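PDB 5KYO: Cyp101j2 from Sphingobium yanoikuyae, which probably hydroxylates 1,8-cineole as a heme-dependent cytochrome P450 monooxygenase. Local coordinates for residues F176-P181 against T274-L279; F281-L286 against V391-W396. One frame throughout, in Å; residues are numbered along the deposited sequence. Where two conformers were deposited one is given.

Contact 1 of 2, residues F176-P181 against T274-L279. With HEM (protoporphyrin IX containing Fe), chain G.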
loop_
_atom_site.group_PDB
_atom_site.type_symbol
_atom_site.label_atom_id
_atom_site.label_comp_id
_atom_site.label_asym_id
_atom_site.label_seq_id
_atom_site.Cartn_x
_atom_site.Cartn_y
_atom_site.Cartn_z
ATOM N N PHE A 176 2.251 16.301 -7.445
ATOM C CA PHE A 176 3.229 15.330 -7.948
ATOM C C PHE A 176 2.785 13.882 -7.698
ATOM O O PHE A 176 2.475 13.153 -8.664
ATOM C CB PHE A 176 4.625 15.571 -7.338
ATOM C CG PHE A 176 5.687 14.681 -7.916
ATOM C CD1 PHE A 176 6.271 14.985 -9.133
ATOM C CD2 PHE A 176 6.043 13.498 -7.282
ATOM C CE1 PHE A 176 7.215 14.127 -9.696
ATOM C CE2 PHE A 176 6.989 12.655 -7.827
ATOM C CZ PHE A 176 7.572 12.970 -9.048
ATOM N N ALA A 177 2.759 13.479 -6.424
ATOM C CA ALA A 177 2.568 12.080 -6.047
ATOM C C ALA A 177 1.276 11.539 -6.628
ATOM O O ALA A 177 1.275 10.470 -7.187
ATOM C CB ALA A 177 2.577 11.912 -4.517
ATOM N N GLU A 178 0.195 12.297 -6.491
ATOM C CA GLU A 178 -1.132 11.860 -6.950
ATOM C C GLU A 178 -1.272 11.817 -8.475
ATOM O O GLU A 178 -2.202 11.190 -9.009
ATOM C CB GLU A 178 -2.219 12.766 -6.366
ATOM C CG GLU A 178 -2.597 12.385 -4.932
ATOM C CD GLU A 178 -3.492 13.403 -4.223
ATOM O OE1 GLU A 178 -3.859 14.425 -4.839
ATOM O OE2 GLU A 178 -3.831 13.169 -3.037
ATOM N N GLN A 179 -0.359 12.476 -9.177
ATOM C CA GLN A 179 -0.412 12.537 -10.640
ATOM C C GLN A 179 0.205 11.320 -11.325
ATOM O O GLN A 179 0.214 11.243 -12.542
ATOM C CB GLN A 179 0.297 13.796 -11.132
ATOM C CG GLN A 179 -0.197 15.063 -10.479
ATOM C CD GLN A 179 -1.515 15.516 -11.043
ATOM O OE1 GLN A 179 -2.006 14.958 -12.025
ATOM N NE2 GLN A 179 -2.107 16.525 -10.419
ATOM N N LEU A 180 0.753 10.393 -10.547
ATOM C CA LEU A 180 1.533 9.288 -11.104
ATOM C C LEU A 180 0.765 7.956 -11.313
ATOM O O LEU A 180 0.824 7.380 -12.402
ATOM C CB LEU A 180 2.760 9.025 -10.214
ATOM C CG LEU A 180 3.842 10.108 -10.177
ATOM C CD1 LEU A 180 4.890 9.776 -9.112
ATOM C CD2 LEU A 180 4.481 10.225 -11.555
ATOM N N PRO A 181 0.082 7.437 -10.271
ATOM C CA PRO A 181 -0.246 6.004 -10.416
ATOM C C PRO A 181 -1.322 5.621 -11.444
ATOM O O PRO A 181 -1.261 4.503 -11.973
ATOM C CB PRO A 181 -0.719 5.602 -9.011
ATOM C CG PRO A 181 -0.114 6.624 -8.088
ATOM C CD PRO A 181 -0.087 7.908 -8.877
ATOM N N THR A 274 -1.112 3.424 -1.820
ATOM C CA THR A 274 0.193 2.878 -1.407
ATOM C C THR A 274 1.375 3.714 -1.941
ATOM O O THR A 274 2.183 4.237 -1.178
ATOM C CB THR A 274 0.395 1.395 -1.878
ATOM O OG1 THR A 274 0.071 1.266 -3.270
ATOM C CG2 THR A 274 -0.446 0.406 -1.080
ATOM N N VAL A 275 1.476 3.838 -3.253
ATOM C CA VAL A 275 2.582 4.584 -3.870
ATOM C C VAL A 275 2.546 6.078 -3.522
ATOM O O VAL A 275 3.594 6.681 -3.187
ATOM C CB VAL A 275 2.555 4.387 -5.405
ATOM C CG1 VAL A 275 3.478 5.375 -6.112
ATOM C CG2 VAL A 275 2.918 2.945 -5.731
ATOM N N VAL A 276 1.354 6.679 -3.559
ATOM C CA VAL A 276 1.213 8.097 -3.235
ATOM C C VAL A 276 1.664 8.357 -1.774
ATOM O O VAL A 276 2.425 9.290 -1.491
ATOM C CB VAL A 276 -0.249 8.592 -3.424
ATOM C CG1 VAL A 276 -0.454 9.964 -2.780
ATOM C CG2 VAL A 276 -0.649 8.661 -4.906
ATOM N N ASN A 277 1.194 7.515 -0.855
ATOM C CA ASN A 277 1.521 7.674 0.562
ATOM C C ASN A 277 2.990 7.367 0.829
ATOM O O ASN A 277 3.643 8.062 1.615
ATOM C CB ASN A 277 0.610 6.796 1.409
ATOM C CG ASN A 277 -0.797 7.313 1.434
ATOM O OD1 ASN A 277 -1.686 6.746 2.076
ATOM N ND2 ASN A 277 -1.018 8.412 0.720
ATOM N N MET A 278 3.529 6.356 0.144
ATOM C CA MET A 278 4.948 6.031 0.320
ATOM C C MET A 278 5.807 7.202 -0.136
ATOM O O MET A 278 6.742 7.599 0.555
ATOM C CB MET A 278 5.348 4.766 -0.454
ATOM C CG MET A 278 6.837 4.413 -0.372
ATOM S SD MET A 278 7.473 4.096 1.315
ATOM C CE MET A 278 6.578 2.578 1.712
ATOM N N LEU A 279 5.497 7.746 -1.306
ATOM C CA LEU A 279 6.221 8.920 -1.808
ATOM C C LEU A 279 6.092 10.097 -0.856
ATOM O O LEU A 279 7.035 10.894 -0.703
ATOM C CB LEU A 279 5.723 9.333 -3.204
ATOM C CG LEU A 279 6.084 8.439 -4.377
ATOM C CD1 LEU A 279 5.166 8.740 -5.555
ATOM C CD2 LEU A 279 7.543 8.687 -4.767
HETATM C CHA HEM G . -0.824 -6.650 -2.070
HETATM C CHB HEM G . 1.677 -2.992 -0.082
HETATM C CHC HEM G . 2.351 -1.086 -4.532
HETATM C CHD HEM G . -0.904 -4.177 -6.308
HETATM C C1A HEM G . -0.162 -5.891 -1.134
HETATM C C2A HEM G . 0.013 -6.195 0.281
HETATM C C3A HEM G . 0.695 -5.164 0.828
HETATM C C4A HEM G . 0.987 -4.191 -0.213
HETATM C CMA HEM G . 1.131 -5.055 2.311
HETATM C CAA HEM G . -0.474 -7.452 1.056
HETATM C CBA HEM G . -1.945 -7.360 1.454
HETATM C CGA HEM G . -2.336 -8.552 2.296
HETATM O O1A HEM G . -1.758 -8.737 3.404
HETATM O O2A HEM G . -3.237 -9.324 1.876
HETATM C C1B HEM G . 2.121 -2.189 -1.127
HETATM C C2B HEM G . 3.049 -1.067 -1.023
HETATM C C3B HEM G . 3.220 -0.542 -2.253
HETATM C C4B HEM G . 2.418 -1.313 -3.170
HETATM C CMB HEM G . 3.717 -0.560 0.282
HETATM C CAB HEM G . 4.096 0.654 -2.731
HETATM C CBB HEM G . 4.964 1.343 -1.985
HETATM C C1C HEM G . 1.554 -1.781 -5.407
HETATM C C2C HEM G . 1.502 -1.591 -6.844
HETATM C C3C HEM G . 0.587 -2.442 -7.331
HETATM C C4C HEM G . 0.056 -3.206 -6.217
HETATM C CMC HEM G . 2.359 -0.547 -7.590
HETATM C CAC HEM G . 0.112 -2.686 -8.772
HETATM C CBC HEM G . 0.667 -2.169 -9.871
HETATM C C1D HEM G . -1.218 -5.104 -5.340
HETATM C C2D HEM G . -2.200 -6.166 -5.478
HETATM C C3D HEM G . -2.143 -6.922 -4.170
HETATM C C4D HEM G . -1.164 -6.260 -3.349
HETATM C CMD HEM G . -3.132 -6.560 -6.657
HETATM C CAD HEM G . -3.006 -8.149 -3.804
HETATM C CBD HEM G . -2.185 -9.438 -3.867
HETATM C CGD HEM G . -3.087 -10.602 -3.497
HETATM O O1D HEM G . -3.125 -11.624 -4.227
HETATM O O2D HEM G . -3.793 -10.480 -2.462
HETATM N NA HEM G . 0.451 -4.665 -1.392
HETATM N NB HEM G . 1.763 -2.295 -2.456
HETATM N NC HEM G . 0.673 -2.778 -5.059
HETATM N ND HEM G . -0.648 -5.191 -4.078
HETATM FE FE HEM G . 0.693 -3.840 -3.268
#
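Val-276, on the helix that runs past the heme, sits against the turn of 176-181, and side chain meets side chain here through apolar groups. Its two methyls divide the work: CG1, anti to the backbone N (chi1 167°), reaches Ala-177 CB at 4.0 Å and Glu-178 CG at 3.9 Å, while CG2 sits 3.8 Å from Pro-181 CG, the proline ring and valine crossing at about a right angle. CG2 also packs on the carbonyl oxygen Ala-177 O at 3.5 Å, which is no hydrogen bond. One turn along, Leu-279 CD1 meets Leu-180 CD1 methyl to methyl at 3.7 Å. With only a methyl at Ala-177, its CA comes within 5.1 Å of Val-276 CA.

A type I turn from Ala-177 to Leu-180 carries the chain toward helix 181-188, and Glu-178 OE1 is hydrogen-bonded to His-174 ND1.

The heme is met by another side of 274-279. Thr-274 CB lies 3.4 Å from heme C3B, its OG1 hydrogen-bonded to Gly-270 O, and Met-278 CB packs on vinyl carbon CBB at 3.8 Å. Methyl packing without directional bonds thus probably fixes one face of this helix while another meets the porphyrin.

Contact 2 of 2, residues F281-L286 against V391-W396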
loop_
_atom_site.group_PDB
_atom_site.type_symbol
_atom_site.label_atom_id
_atom_site.label_comp_id
_atom_site.label_asym_id
_atom_site.label_seq_id
_atom_site.Cartn_x
_atom_site.Cartn_y
_atom_site.Cartn_z
ATOM N N PHE A 281 5.807 9.926 2.518
ATOM C CA PHE A 281 6.726 9.716 3.639
ATOM C C PHE A 281 8.174 9.928 3.202
ATOM O O PHE A 281 8.961 10.533 3.921
ATOM C CB PHE A 281 6.571 8.315 4.225
ATOM C CG PHE A 281 5.460 8.190 5.239
ATOM C CD1 PHE A 281 5.632 8.631 6.547
ATOM C CD2 PHE A 281 4.260 7.561 4.901
ATOM C CE1 PHE A 281 4.619 8.488 7.494
ATOM C CE2 PHE A 281 3.237 7.417 5.839
ATOM C CZ PHE A 281 3.421 7.879 7.144
ATOM N N THR A 282 8.498 9.445 2.003
ATOM C CA THR A 282 9.858 9.543 1.480
ATOM C C THR A 282 10.275 10.996 1.349
ATOM O O THR A 282 11.299 11.414 1.924
ATOM C CB THR A 282 9.995 8.843 0.117
ATOM O OG1 THR A 282 9.711 7.448 0.273
ATOM C CG2 THR A 282 11.413 9.004 -0.439
ATOM N N PHE A 283 9.473 11.780 0.633
ATOM C CA PHE A 283 9.870 13.170 0.406
ATOM C C PHE A 283 9.677 14.116 1.599
ATOM O O PHE A 283 10.441 15.079 1.729
ATOM C CB PHE A 283 9.174 13.720 -0.846
ATOM C CG PHE A 283 9.907 13.357 -2.106
ATOM C CD1 PHE A 283 9.674 12.133 -2.714
ATOM C CD2 PHE A 283 10.890 14.191 -2.622
ATOM C CE1 PHE A 283 10.367 11.759 -3.860
ATOM C CE2 PHE A 283 11.596 13.831 -3.768
ATOM C CZ PHE A 283 11.333 12.613 -4.388
ATOM N N SER A 284 8.708 13.866 2.478
ATOM C CA SER A 284 8.651 14.684 3.703
ATOM C C SER A 284 9.858 14.381 4.571
ATOM O O SER A 284 10.383 15.274 5.247
ATOM C CB SER A 284 7.342 14.480 4.508
ATOM O OG SER A 284 7.143 13.138 4.936
ATOM N N HIS A 285 10.305 13.132 4.560
ATOM C CA HIS A 285 11.499 12.783 5.314
ATOM C C HIS A 285 12.759 13.470 4.778
ATOM O O HIS A 285 13.551 14.061 5.534
ATOM C CB HIS A 285 11.728 11.278 5.329
ATOM C CG HIS A 285 12.916 10.892 6.149
ATOM N ND1 HIS A 285 12.922 10.973 7.528
ATOM C CD2 HIS A 285 14.156 10.482 5.790
ATOM C CE1 HIS A 285 14.113 10.615 7.982
ATOM N NE2 HIS A 285 14.879 10.312 6.950
ATOM N N LEU A 286 12.949 13.370 3.469
ATOM C CA LEU A 286 14.057 14.017 2.807
ATOM C C LEU A 286 14.041 15.496 3.120
ATOM O O LEU A 286 15.098 16.127 3.286
ATOM C CB LEU A 286 13.983 13.789 1.289
ATOM C CG LEU A 286 14.315 12.386 0.776
ATOM C CD1 LEU A 286 13.886 12.185 -0.678
ATOM C CD2 LEU A 286 15.828 12.118 0.963
ATOM N N VAL A 391 13.096 6.084 -10.139
ATOM C CA VAL A 391 13.019 7.108 -11.177
ATOM C C VAL A 391 12.683 8.449 -10.540
ATOM O O VAL A 391 13.226 9.500 -10.917
ATOM C CB VAL A 391 11.968 6.752 -12.255
ATOM C CG1 VAL A 391 11.831 7.886 -13.247
ATOM C CG2 VAL A 391 12.375 5.481 -12.958
ATOM N N VAL A 392 11.804 8.414 -9.542
ATOM C CA VAL A 392 11.352 9.652 -8.940
ATOM C C VAL A 392 12.499 10.317 -8.189
ATOM O O VAL A 392 12.710 11.520 -8.318
ATOM C CB VAL A 392 10.143 9.432 -7.989
ATOM C CG1 VAL A 392 9.948 10.632 -7.069
ATOM C CG2 VAL A 392 8.871 9.168 -8.814
ATOM N N LEU A 393 13.233 9.519 -7.417
ATOM C CA LEU A 393 14.358 10.015 -6.653
ATOM C C LEU A 393 15.409 10.560 -7.620
ATOM O O LEU A 393 15.953 11.623 -7.395
ATOM C CB LEU A 393 14.960 8.916 -5.785
ATOM C CG LEU A 393 14.153 8.563 -4.524
ATOM C CD1 LEU A 393 14.683 7.276 -3.934
ATOM C CD2 LEU A 393 14.214 9.678 -3.511
ATOM N N ARG A 394 15.669 9.837 -8.703
ATOM C CA ARG A 394 16.729 10.254 -9.623
ATOM C C ARG A 394 16.373 11.546 -10.342
ATOM O O ARG A 394 17.184 12.466 -10.406
ATOM C CB ARG A 394 17.034 9.159 -10.648
ATOM C CG ARG A 394 17.739 7.951 -10.056
ATOM C CD ARG A 394 18.180 6.958 -11.122
ATOM N NE ARG A 394 18.602 5.683 -10.546
ATOM C CZ ARG A 394 19.222 4.724 -11.227
ATOM N NH1 ARG A 394 19.504 4.897 -12.510
ATOM N NH2 ARG A 394 19.571 3.595 -10.620
ATOM N N GLU A 395 15.174 11.617 -10.909
ATOM C CA GLU A 395 14.774 12.847 -11.602
ATOM C C GLU A 395 14.534 14.036 -10.671
ATOM O O GLU A 395 14.756 15.170 -11.077
ATOM C CB GLU A 395 13.522 12.611 -12.445
ATOM C CG GLU A 395 13.712 11.531 -13.492
ATOM C CD GLU A 395 14.820 11.853 -14.495
ATOM O OE1 GLU A 395 15.145 13.043 -14.686
ATOM O OE2 GLU A 395 15.359 10.911 -15.102
ATOM N N TRP A 396 14.048 13.799 -9.452
ATOM C CA TRP A 396 13.840 14.901 -8.540
ATOM C C TRP A 396 15.213 15.487 -8.197
ATOM O O TRP A 396 15.436 16.693 -8.333
ATOM C CB TRP A 396 13.080 14.474 -7.257
ATOM C CG TRP A 396 12.701 15.673 -6.408
ATOM C CD1 TRP A 396 13.529 16.404 -5.604
ATOM C CD2 TRP A 396 11.409 16.285 -6.306
ATOM N NE1 TRP A 396 12.839 17.428 -5.017
ATOM C CE2 TRP A 396 11.536 17.387 -5.440
ATOM C CE3 TRP A 396 10.162 16.021 -6.881
ATOM C CZ2 TRP A 396 10.461 18.206 -5.109
ATOM C CZ3 TRP A 396 9.094 16.844 -6.549
ATOM C CH2 TRP A 396 9.251 17.917 -5.672
#
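Phe-283 drives its ring edge against the indole face of Trp-396, joining helix 273-288, the C-terminal half of the long heme-spanning helix of the cytochrome P450 fold, to the L helix (382-399), another member of its helical core. The segments run in roughly the same direction, crossing at -36°, and the axes of the two short segments come no nearer than 12.2 Å, a wide separation bridged by large side chains.

The aromatic pair is edge-to-face, with planes at 57° and the Phe-283 ring centroid 4.8 Å from that of the indole's five-membered ring. CE2 does the touching: it stands over the indole, 3.4 Å from Trp-396 CG and off toward the rim. In Trp-396, CG is anti to the backbone N (chi1 -172°), which turns the indole so that one face receives CE2. With an alanine in place of Trp-396, the CE2 edge of Phe-283 would probably lose its aromatic floor and a gap would open beside it.

The CE1 side of the phenylalanine meets the preceding turn of the L helix, where Val-392 CG1 approaches the ring obliquely, 3.4 Å from CE1. Thus the ring end is wedged between valine and tryptophan. Leu-286 CD1 lies above one ring face, offset toward the rim, and Phe-172 stacks on the same phenylalanine, so the ring is held from its own helix and from helix 172-177 too, which probably steadies its tilt.

Leu-393 adds a second, aliphatic bridge beside the rings. Phe-310 from helix 303-313 packs on both Thr-282 and Leu-286, and Thr-282 turns its hydroxyl to Met-278 O, keeping its methyl for the interface. The methyl CD2 of Leu-393 serves all three residues of 281-286, lying 3.8 Å from Leu-286 CD1 and 4.2 Å from both Thr-282 CG2 and Phe-283 CZ.

From the N terminus, the chain first reaches 176-181, which leads from helix 172-177 to helix 181-188. Contact 1 closes a largely helical loop of 92 residues when the chain returns at 274-279. Contact 2 opens just afterwards on the same helix, 273-288, and closes after 104 residues, including strands 318-323 and 339-343 of the mixed sheet, at 391-396. The loops therefore follow in series, neither nesting nor crossing. Their centres are about 11 Å apart and Val-392 joins them: its CG1 touches Phe-176 CE2 at 3.7 Å and Leu-279 CD2 at 3.9 Å. Helices 172-177, 273-288 and 382-399 thereby share one apolar core.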